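Local atomic coordinates of xyloglucan-specific endo-beta-1,4-glucanase (Uncultured bacterium, PDB entry 4W88), a protein that hydrolyses internal beta-1,4-glucosidic bonds in the backbone of xyloglucan, as a family 5 glycoside hydrolase that recognises the xylose-decorated glucan chain. Residues A[229-234]-A[284-289]; A[225-230]-A[239-244]. The protein carries 1 engineered substitution. One frame throughout, in Å; residues are numbered along the deposited sequence.

Contact 1: residues A[229-234]-A[284-289]. With BGC (beta-D-glucopyranose), chain C.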
ATOM      1  N   PHE A 229       6.455  -3.414 -18.079  1.00 24.47           N
ATOM      2  CA  PHE A 229       7.679  -3.935 -18.761  1.00 20.83           C
ATOM      3  C   PHE A 229       8.970  -3.198 -18.433  1.00 21.48           C
ATOM      4  O   PHE A 229      10.086  -3.743 -18.651  1.00 23.78           O
ATOM      5  CB  PHE A 229       7.471  -4.002 -20.258  1.00 21.89           C
ATOM      6  CG  PHE A 229       6.624  -5.180 -20.705  1.00 26.70           C
ATOM      7  CD1 PHE A 229       6.642  -6.383 -20.013  1.00 29.18           C
ATOM      8  CD2 PHE A 229       5.901  -5.114 -21.863  1.00 39.01           C
ATOM      9  CE1 PHE A 229       5.875  -7.465 -20.416  1.00 39.56           C
ATOM     10  CE2 PHE A 229       5.152  -6.210 -22.292  1.00 48.11           C
ATOM     11  CZ  PHE A 229       5.152  -7.388 -21.561  1.00 39.73           C
ATOM     12  N   PHE A 230       8.847  -1.977 -17.919  1.00 23.85           N
ATOM     13  CA  PHE A 230      10.017  -1.295 -17.394  1.00 21.24           C
ATOM     14  C   PHE A 230      10.309  -1.683 -15.946  1.00 25.49           C
ATOM     15  O   PHE A 230      11.464  -1.852 -15.555  1.00 23.96           O
ATOM     16  CB  PHE A 230       9.855   0.215 -17.498  1.00 23.09           C
ATOM     17  CG  PHE A 230      11.033   0.951 -16.949  1.00 20.85           C
ATOM     18  CD1 PHE A 230      12.250   0.928 -17.614  1.00 24.60           C
ATOM     19  CD2 PHE A 230      10.945   1.649 -15.789  1.00 24.08           C
ATOM     20  CE1 PHE A 230      13.353   1.583 -17.070  1.00 20.70           C
ATOM     21  CE2 PHE A 230      12.040   2.293 -15.258  1.00 23.54           C
ATOM     22  CZ  PHE A 230      13.241   2.246 -15.885  1.00 23.17           C
ATOM     23  N   THR A 231       9.247  -1.768 -15.126  1.00 21.09           N
ATOM     24  CA  THR A 231       9.431  -1.889 -13.683  1.00 22.36           C
ATOM     25  C   THR A 231       9.678  -3.313 -13.191  1.00 19.54           C
ATOM     26  O   THR A 231      10.302  -3.548 -12.119  1.00 22.69           O
ATOM     27  CB  THR A 231       8.189  -1.323 -12.920  1.00 21.06           C
ATOM     28  OG1 THR A 231       7.024  -1.989 -13.400  1.00 21.71           O
ATOM     29  CG2 THR A 231       8.030   0.171 -13.206  1.00 20.80           C
ATOM     30  N   TYR A 232       9.155  -4.265 -13.978  1.00 21.34           N
ATOM     31  CA  TYR A 232       9.303  -5.732 -13.709  1.00 20.23           C
ATOM     32  C   TYR A 232      10.173  -6.453 -14.736  1.00 23.28           C
ATOM     33  O   TYR A 232      10.489  -5.904 -15.754  1.00 24.30           O
ATOM     34  CB  TYR A 232       7.914  -6.410 -13.618  1.00 25.05           C
ATOM     35  CG  TYR A 232       7.209  -6.224 -12.246  1.00 19.97           C
ATOM     36  CD1 TYR A 232       6.713  -4.952 -11.857  1.00 23.74           C
ATOM     37  CD2 TYR A 232       7.098  -7.288 -11.356  1.00 23.70           C
ATOM     38  CE1 TYR A 232       6.108  -4.804 -10.601  1.00 25.10           C
ATOM     39  CE2 TYR A 232       6.505  -7.141 -10.126  1.00 26.98           C
ATOM     40  CZ  TYR A 232       6.036  -5.925  -9.775  1.00 22.14           C
ATOM     41  OH  TYR A 232       5.439  -5.814  -8.532  1.00 25.52           O
ATOM     42  N   VAL A 233      10.611  -7.639 -14.399  1.00 28.15           N
ATOM     43  CA  VAL A 233      11.326  -8.517 -15.321  1.00 27.73           C
ATOM     44  C   VAL A 233      10.336  -9.558 -15.860  1.00 31.43           C
ATOM     45  O   VAL A 233       9.655 -10.201 -15.068  1.00 32.69           O
ATOM     46  CB  VAL A 233      12.491  -9.235 -14.647  1.00 35.89           C
ATOM     47  CG1 VAL A 233      13.252 -10.116 -15.674  1.00 34.45           C
ATOM     48  CG2 VAL A 233      13.412  -8.232 -14.022  1.00 31.17           C
ATOM     49  N   ALA A 234      10.191  -9.621 -17.189  1.00 29.32           N
ATOM     50  CA  ALA A 234       9.214 -10.492 -17.859  1.00 34.15           C
ATOM     51  C   ALA A 234       9.596 -10.585 -19.319  1.00 36.45           C
ATOM     52  O   ALA A 234      10.468  -9.833 -19.731  1.00 31.50           O
ATOM     53  CB  ALA A 234       7.840  -9.914 -17.748  1.00 37.14           C
ATOM     54  N   VAL A 284      16.201   6.893 -12.754  1.00 21.34           N
ATOM     55  CA  VAL A 284      16.065   8.311 -12.482  1.00 22.81           C
ATOM     56  C   VAL A 284      15.151   9.032 -13.468  1.00 22.75           C
ATOM     57  O   VAL A 284      14.307   9.857 -13.055  1.00 24.42           O
ATOM     58  CB  VAL A 284      17.459   8.968 -12.370  1.00 26.76           C
ATOM     59  CG1 VAL A 284      17.354  10.503 -12.258  1.00 27.56           C
ATOM     60  CG2 VAL A 284      18.220   8.344 -11.159  1.00 26.54           C
ATOM     61  N   ARG A 285      15.332   8.800 -14.776  1.00 24.47           N
ATOM     62  CA  ARG A 285      14.452   9.401 -15.764  1.00 25.63           C
ATOM     63  C   ARG A 285      12.987   8.955 -15.635  1.00 22.38           C
ATOM     64  O   ARG A 285      12.051   9.773 -15.748  1.00 26.83           O
ATOM     65  CB  ARG A 285      14.968   9.102 -17.180  1.00 29.29           C
ATOM     66  CG  ARG A 285      16.255   9.850 -17.524  1.00 33.78           C
ATOM     67  CD  ARG A 285      16.542   9.822 -19.029  1.00 32.61           C
ATOM     68  NE  ARG A 285      17.099   8.509 -19.374  1.00 30.26           N
ATOM     69  CZ  ARG A 285      18.376   8.160 -19.270  1.00 32.29           C
ATOM     70  NH1 ARG A 285      19.281   8.999 -18.854  1.00 36.44           N
ATOM     71  NH2 ARG A 285      18.749   6.936 -19.585  1.00 31.00           N
ATOM     72  N   TRP A 286      12.779   7.681 -15.357  1.00 22.55           N
ATOM     73  CA  TRP A 286      11.427   7.167 -15.190  1.00 26.53           C
ATOM     74  C   TRP A 286      10.742   7.851 -13.999  1.00 25.53           C
ATOM     75  O   TRP A 286       9.578   8.240 -14.093  1.00 23.95           O
ATOM     76  CB  TRP A 286      11.466   5.653 -14.979  1.00 21.92           C
ATOM     77  CG  TRP A 286      10.133   5.080 -14.623  1.00 23.17           C
ATOM     78  CD1 TRP A 286       9.074   4.813 -15.455  1.00 24.31           C
ATOM     79  CD2 TRP A 286       9.706   4.752 -13.309  1.00 21.96           C
ATOM     80  NE1 TRP A 286       8.010   4.344 -14.732  1.00 21.89           N
ATOM     81  CE2 TRP A 286       8.385   4.285 -13.402  1.00 21.39           C
ATOM     82  CE3 TRP A 286      10.321   4.814 -12.062  1.00 23.08           C
ATOM     83  CZ2 TRP A 286       7.648   3.912 -12.263  1.00 23.43           C
ATOM     84  CZ3 TRP A 286       9.606   4.454 -10.954  1.00 21.73           C
ATOM     85  CH2 TRP A 286       8.294   3.992 -11.053  1.00 22.10           C
ATOM     86  N   ILE A 287      11.472   8.031 -12.893  1.00 22.84           N
ATOM     87  CA  ILE A 287      10.877   8.685 -11.687  1.00 19.72           C
ATOM     88  C   ILE A 287      10.448  10.102 -12.016  1.00 20.41           C
ATOM     89  O   ILE A 287       9.365  10.531 -11.658  1.00 24.09           O
ATOM     90  CB  ILE A 287      11.861   8.688 -10.475  1.00 21.96           C
ATOM     91  CG1 ILE A 287      12.199   7.227 -10.008  1.00 21.81           C
ATOM     92  CG2 ILE A 287      11.463   9.649  -9.402  1.00 21.52           C
ATOM     93  CD1 ILE A 287      13.352   7.045  -9.041  1.00 23.67           C
ATOM     94  N   GLY A 288      11.291  10.799 -12.784  1.00 24.10           N
ATOM     95  CA  GLY A 288      10.902  12.128 -13.275  1.00 26.10           C
ATOM     96  C   GLY A 288       9.571  12.126 -13.999  1.00 30.05           C
ATOM     97  O   GLY A 288       8.712  12.945 -13.740  1.00 26.74           O
ATOM     98  N   ASP A 289       9.407  11.187 -14.913  1.00 24.18           N
ATOM     99  CA  ASP A 289       8.193  11.117 -15.714  1.00 28.35           C
ATOM    100  C   ASP A 289       7.005  10.622 -14.922  1.00 24.65           C
ATOM    101  O   ASP A 289       5.865  11.136 -15.080  1.00 25.74           O
ATOM    102  CB  ASP A 289       8.418  10.181 -16.938  1.00 27.52           C
ATOM    103  CG  ASP A 289       9.203  10.856 -18.037  1.00 26.28           C
ATOM    104  OD1 ASP A 289       9.280  12.114 -18.054  1.00 29.22           O
ATOM    105  OD2 ASP A 289       9.729  10.148 -18.896  1.00 29.35           O
TER
HETATM  106  C2  BGC C   4       2.481  -7.968  -9.866  1.00 42.17           C
HETATM  107  C3  BGC C   4       2.186  -7.439  -8.454  1.00 37.19           C
HETATM  108  C4  BGC C   4       1.978  -5.962  -8.445  1.00 44.55           C
HETATM  109  C5  BGC C   4       0.987  -5.873  -9.676  1.00 41.69           C
HETATM  110  C6  BGC C   4       0.747  -4.414  -9.774  1.00 51.07           C
HETATM  111  C1  BGC C   4       1.442  -7.916 -10.928  1.00 33.51           C
HETATM  112  O2  BGC C   4       2.494  -9.304  -9.670  1.00 46.23           O
HETATM  113  O3  BGC C   4       3.316  -7.770  -7.684  1.00 47.55           O
HETATM  114  O4  BGC C   4       1.854  -5.445  -7.021  1.00 32.00           O
HETATM  115  O5  BGC C   4       1.391  -6.594 -10.967  1.00 34.93           O
HETATM  116  O6  BGC C   4      -0.286  -3.980 -10.621  1.00 46.30           O
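F230 and W286 meet at the outer wall of a beta/alpha (TIM) barrel, where the short helix 228-231, in the loop after barrel strand 218-223, packs on helix 280-295, which follows the next strand, 267-272. F230 sends its ring straight across: CG lies anti to the backbone N (chi1 179°), and the CD2-CE2 side of the ring settles over one face of the indole. CE2 sits 3.4 Å from W286 CB, and CD2 stands 3.6 Å above the indole plane, offset toward the rim. It is an oblique pairing, with the planes inclined at 38°. Two large aromatic rings suit the place, since the backbones are far apart, with 8.9 Å between F230 CA and W286 CA. The buried indole nitrogen is satisfied by T226 O, which, with the packing around it, favours this rotation of the W286 ring.

T231 divides its two branches by chemistry. The methyl CG2 lies on the same indole face as F230, 3.9 Å from W286 CZ2, while OG1 is hydrogen-bonded to the carbonyl oxygens of Y225 and P227 within its own loop. At Y232 the chain leaves helical geometry, and the phenol turns from the helix contact toward the glycan. On the sugar side, Y232 OH lies 3.0 Å from O3 of the chain C glucose.

Contact 2: residues A[225-230]-A[239-244]. With BGC (beta-D-glucopyranose), chain B.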
ATOM      1  N   TYR A 225       2.660   0.370 -10.971  1.00 21.87           N
ATOM      2  CA  TYR A 225       4.073   0.118 -11.376  1.00 23.01           C
ATOM      3  C   TYR A 225       4.237   0.231 -12.903  1.00 21.05           C
ATOM      4  O   TYR A 225       4.585  -0.756 -13.595  1.00 27.32           O
ATOM      5  CB  TYR A 225       4.466  -1.275 -10.946  1.00 21.07           C
ATOM      6  CG  TYR A 225       4.577  -1.540  -9.435  1.00 18.45           C
ATOM      7  CD1 TYR A 225       3.468  -1.979  -8.653  1.00 19.98           C
ATOM      8  CD2 TYR A 225       5.817  -1.507  -8.810  1.00 17.79           C
ATOM      9  CE1 TYR A 225       3.626  -2.278  -7.299  1.00 17.33           C
ATOM     10  CE2 TYR A 225       5.988  -1.845  -7.467  1.00 15.29           C
ATOM     11  CZ  TYR A 225       4.868  -2.272  -6.710  1.00 17.14           C
ATOM     12  OH  TYR A 225       5.078  -2.614  -5.409  1.00 17.75           O
ATOM     13  N   THR A 226       3.982   1.421 -13.401  1.00 21.54           N
ATOM     14  CA  THR A 226       3.706   1.627 -14.821  1.00 21.80           C
ATOM     15  C   THR A 226       4.885   2.308 -15.512  1.00 22.10           C
ATOM     16  O   THR A 226       5.399   3.352 -15.035  1.00 21.36           O
ATOM     17  CB  THR A 226       2.482   2.502 -14.938  1.00 20.69           C
ATOM     18  OG1 THR A 226       1.420   1.890 -14.181  1.00 26.59           O
ATOM     19  CG2 THR A 226       2.074   2.687 -16.367  1.00 27.33           C
ATOM     20  N   PRO A 227       5.306   1.768 -16.658  1.00 24.55           N
ATOM     21  CA  PRO A 227       4.783   0.539 -17.328  1.00 22.98           C
ATOM     22  C   PRO A 227       5.433  -0.721 -16.746  1.00 20.46           C
ATOM     23  O   PRO A 227       6.613  -0.728 -16.348  1.00 24.06           O
ATOM     24  CB  PRO A 227       5.293   0.682 -18.798  1.00 28.35           C
ATOM     25  CG  PRO A 227       5.949   1.980 -18.879  1.00 29.01           C
ATOM     26  CD  PRO A 227       6.307   2.455 -17.492  1.00 26.27           C
ATOM     27  N   TYR A 228       4.650  -1.796 -16.706  1.00 22.05           N
ATOM     28  CA  TYR A 228       5.041  -3.062 -16.182  1.00 22.78           C
ATOM     29  C   TYR A 228       6.325  -3.579 -16.781  1.00 23.59           C
ATOM     30  O   TYR A 228       7.208  -4.087 -16.098  1.00 22.62           O
ATOM     31  CB  TYR A 228       3.888  -4.056 -16.390  1.00 22.04           C
ATOM     32  CG  TYR A 228       4.216  -5.462 -15.993  1.00 22.89           C
ATOM     33  CD1 TYR A 228       4.258  -5.820 -14.683  1.00 30.61           C
ATOM     34  CD2 TYR A 228       4.452  -6.448 -16.934  1.00 27.73           C
ATOM     35  CE1 TYR A 228       4.585  -7.091 -14.288  1.00 34.80           C
ATOM     36  CE2 TYR A 228       4.745  -7.725 -16.545  1.00 34.39           C
ATOM     37  CZ  TYR A 228       4.825  -8.027 -15.213  1.00 35.15           C
ATOM     38  OH  TYR A 228       5.072  -9.290 -14.777  1.00 33.91           O
ATOM     39  N   PHE A 229       6.455  -3.414 -18.079  1.00 24.47           N
ATOM     40  CA  PHE A 229       7.679  -3.935 -18.761  1.00 20.83           C
ATOM     41  C   PHE A 229       8.970  -3.198 -18.433  1.00 21.48           C
ATOM     42  O   PHE A 229      10.086  -3.743 -18.651  1.00 23.78           O
ATOM     43  CB  PHE A 229       7.471  -4.002 -20.258  1.00 21.89           C
ATOM     44  CG  PHE A 229       6.624  -5.180 -20.705  1.00 26.70           C
ATOM     45  CD1 PHE A 229       6.642  -6.383 -20.013  1.00 29.18           C
ATOM     46  CD2 PHE A 229       5.901  -5.114 -21.863  1.00 39.01           C
ATOM     47  CE1 PHE A 229       5.875  -7.465 -20.416  1.00 39.56           C
ATOM     48  CE2 PHE A 229       5.152  -6.210 -22.292  1.00 48.11           C
ATOM     49  CZ  PHE A 229       5.152  -7.388 -21.561  1.00 39.73           C
ATOM     50  N   PHE A 230       8.847  -1.977 -17.919  1.00 23.85           N
ATOM     51  CA  PHE A 230      10.017  -1.295 -17.394  1.00 21.24           C
ATOM     52  C   PHE A 230      10.309  -1.683 -15.946  1.00 25.49           C
ATOM     53  O   PHE A 230      11.464  -1.852 -15.555  1.00 23.96           O
ATOM     54  CB  PHE A 230       9.855   0.215 -17.498  1.00 23.09           C
ATOM     55  CG  PHE A 230      11.033   0.951 -16.949  1.00 20.85           C
ATOM     56  CD1 PHE A 230      12.250   0.928 -17.614  1.00 24.60           C
ATOM     57  CD2 PHE A 230      10.945   1.649 -15.789  1.00 24.08           C
ATOM     58  CE1 PHE A 230      13.353   1.583 -17.070  1.00 20.70           C
ATOM     59  CE2 PHE A 230      12.040   2.293 -15.258  1.00 23.54           C
ATOM     60  CZ  PHE A 230      13.241   2.246 -15.885  1.00 23.17           C
ATOM     61  N   SER A 239      15.030  -2.251 -19.876  1.00 24.63           N
ATOM     62  CA  SER A 239      15.647  -1.445 -18.869  1.00 22.72           C
ATOM     63  C   SER A 239      15.962  -0.030 -19.242  1.00 23.89           C
ATOM     64  O   SER A 239      16.518   0.712 -18.421  1.00 24.65           O
ATOM     65  CB  SER A 239      16.899  -2.127 -18.405  1.00 25.62           C
ATOM     66  OG  SER A 239      17.923  -2.107 -19.425  1.00 26.33           O
ATOM     67  N   VAL A 240      15.663   0.353 -20.479  1.00 28.64           N
ATOM     68  CA  VAL A 240      15.940   1.686 -20.953  1.00 23.77           C
ATOM     69  C   VAL A 240      14.722   2.568 -20.785  1.00 26.15           C
ATOM     70  O   VAL A 240      13.624   2.187 -21.083  1.00 23.91           O
ATOM     71  CB  VAL A 240      16.338   1.629 -22.438  1.00 30.65           C
ATOM     72  CG1 VAL A 240      16.531   3.023 -23.032  1.00 36.76           C
ATOM     73  CG2 VAL A 240      17.545   0.738 -22.617  1.00 27.51           C
ATOM     74  N   TRP A 241      14.949   3.801 -20.368  1.00 25.56           N
ATOM     75  CA  TRP A 241      13.898   4.787 -20.254  1.00 26.40           C
ATOM     76  C   TRP A 241      14.296   6.033 -20.976  1.00 24.73           C
ATOM     77  O   TRP A 241      15.129   6.842 -20.473  1.00 27.72           O
ATOM     78  CB  TRP A 241      13.500   5.080 -18.788  1.00 27.72           C
ATOM     79  CG  TRP A 241      12.251   5.864 -18.751  1.00 25.81           C
ATOM     80  CD1 TRP A 241      12.118   7.225 -18.715  1.00 26.84           C
ATOM     81  CD2 TRP A 241      10.941   5.340 -18.912  1.00 26.22           C
ATOM     82  NE1 TRP A 241      10.781   7.580 -18.808  1.00 28.73           N
ATOM     83  CE2 TRP A 241      10.040   6.431 -18.904  1.00 28.10           C
ATOM     84  CE3 TRP A 241      10.442   4.046 -19.058  1.00 26.39           C
ATOM     85  CZ2 TRP A 241       8.691   6.266 -19.031  1.00 23.11           C
ATOM     86  CZ3 TRP A 241       9.078   3.882 -19.124  1.00 26.90           C
ATOM     87  CH2 TRP A 241       8.218   4.976 -19.166  1.00 23.75           C
ATOM     88  N   ASN A 242      13.734   6.203 -22.183  1.00 28.20           N
ATOM     89  CA  ASN A 242      13.968   7.429 -22.896  1.00 30.35           C
ATOM     90  C   ASN A 242      12.776   8.322 -23.079  1.00 33.58           C
ATOM     91  O   ASN A 242      12.900   9.296 -23.778  1.00 36.22           O
ATOM     92  CB  ASN A 242      14.569   7.118 -24.283  1.00 28.82           C
ATOM     93  CG  ASN A 242      13.557   6.455 -25.218  1.00 31.85           C
ATOM     94  OD1 ASN A 242      12.402   6.280 -24.895  1.00 34.66           O
ATOM     95  ND2 ASN A 242      14.000   6.127 -26.410  1.00 39.23           N
ATOM     96  N   GLY A 243      11.654   8.042 -22.444  1.00 33.72           N
ATOM     97  CA  GLY A 243      10.498   8.872 -22.611  1.00 31.41           C
ATOM     98  C   GLY A 243       9.472   8.347 -23.537  1.00 29.98           C
ATOM     99  O   GLY A 243       8.310   8.789 -23.465  1.00 40.10           O
ATOM    100  N   SER A 244       9.882   7.439 -24.423  1.00 34.11           N
ATOM    101  CA  SER A 244       9.006   6.987 -25.489  1.00 36.23           C
ATOM    102  C   SER A 244       7.762   6.254 -24.986  1.00 36.33           C
ATOM    103  O   SER A 244       6.747   6.239 -25.668  1.00 40.14           O
ATOM    104  CB  SER A 244       9.760   6.093 -26.484  1.00 44.34           C
ATOM    105  OG  SER A 244      10.044   4.838 -25.925  1.00 42.12           O
TER
HETATM  106  C2  BGC B   1       0.499  -8.343 -15.624  1.00 37.84           C
HETATM  107  C3  BGC B   1       0.903  -7.307 -14.528  1.00 41.10           C
HETATM  108  C4  BGC B   1       0.846  -8.160 -13.281  1.00 34.16           C
HETATM  109  C5  BGC B   1       1.392  -9.522 -13.780  1.00 42.80           C
HETATM  110  C6  BGC B   1       1.147 -10.707 -12.839  1.00 50.02           C
HETATM  111  C1  BGC B   1       1.497  -9.419 -16.124  1.00 64.49           C
HETATM  112  O1  BGC B   1       1.392 -10.293 -17.384  1.00 56.27           O
HETATM  113  O2  BGC B   1       0.338  -7.617 -16.750  1.00 36.85           O
HETATM  114  O3  BGC B   1       0.071  -6.152 -14.551  1.00 50.94           O
HETATM  115  O4  BGC B   1       1.840  -8.165 -12.302  1.00 44.00           O
HETATM  116  O5  BGC B   1       1.147 -10.182 -15.035  1.00 60.93           O
HETATM  117  O6  BGC B   1       2.433 -11.166 -12.352  1.00 61.17           O
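Aromatic packing joins F230 to W241, in the loop between helices 228-231 and 246-261 of the barrel. The indole presents the edge of its six-membered ring to a face of the phenylalanine in an edge-to-face pair, with centroids 5.1 Å apart and planes at 58°. W241 CE3 does the touching, 3.8 Å from F230 CG; with CG anti to the backbone N (chi1 -168°) the indole swings back toward the helix.

Apolar contact continues along the same indole edge. P227, at the N-cap position and preceded by a cis peptide bond, brings CD within 3.5 Å of W241 CZ3, and its CG lies near the indole plane. A compact, rigid proline ring fits beside this rim.

One polar atom of the loop backbone meets a ring: S239 O approaches the edge of F230, 3.5 Å from CE1. Farther along, N242 OD1 accepts from S244 N, an Asx turn, and also from S244 OG, while G243 adopts a positive phi of 101° that suits glycine.

On the pocket side, Y228 lays one ring face against C3 of the chain B glucose, a carbohydrate-aromatic contact. Cohesion between the segments thus probably rests on dispersion and ring-edge electrostatics.

How the contacts relate
Contacts 1 and 2 both start from helix 228-231, with their centres only about 4 Å apart, and F230 belongs to both. Its ring packs against two tryptophans, both on the same side of its plane: W286 of helix 280-295 and W241 of the loop before helix 246-261. The two tryptophans also touch each other, with W286 N 3.5 Å from W241 CD1. Helix 280-295 is linked to that loop by D289 OD2, 2.8 Å from W241 NE1 in a probable hydrogen bond, and W286 NE1 packs 3.8 Å from P227 CD. The apolar cluster forms the outward side of a segment whose tyrosines, Y225, Y228 and Y232, belong to the glycan pocket, so the same loop faces the glycan and packs on helix 280-295.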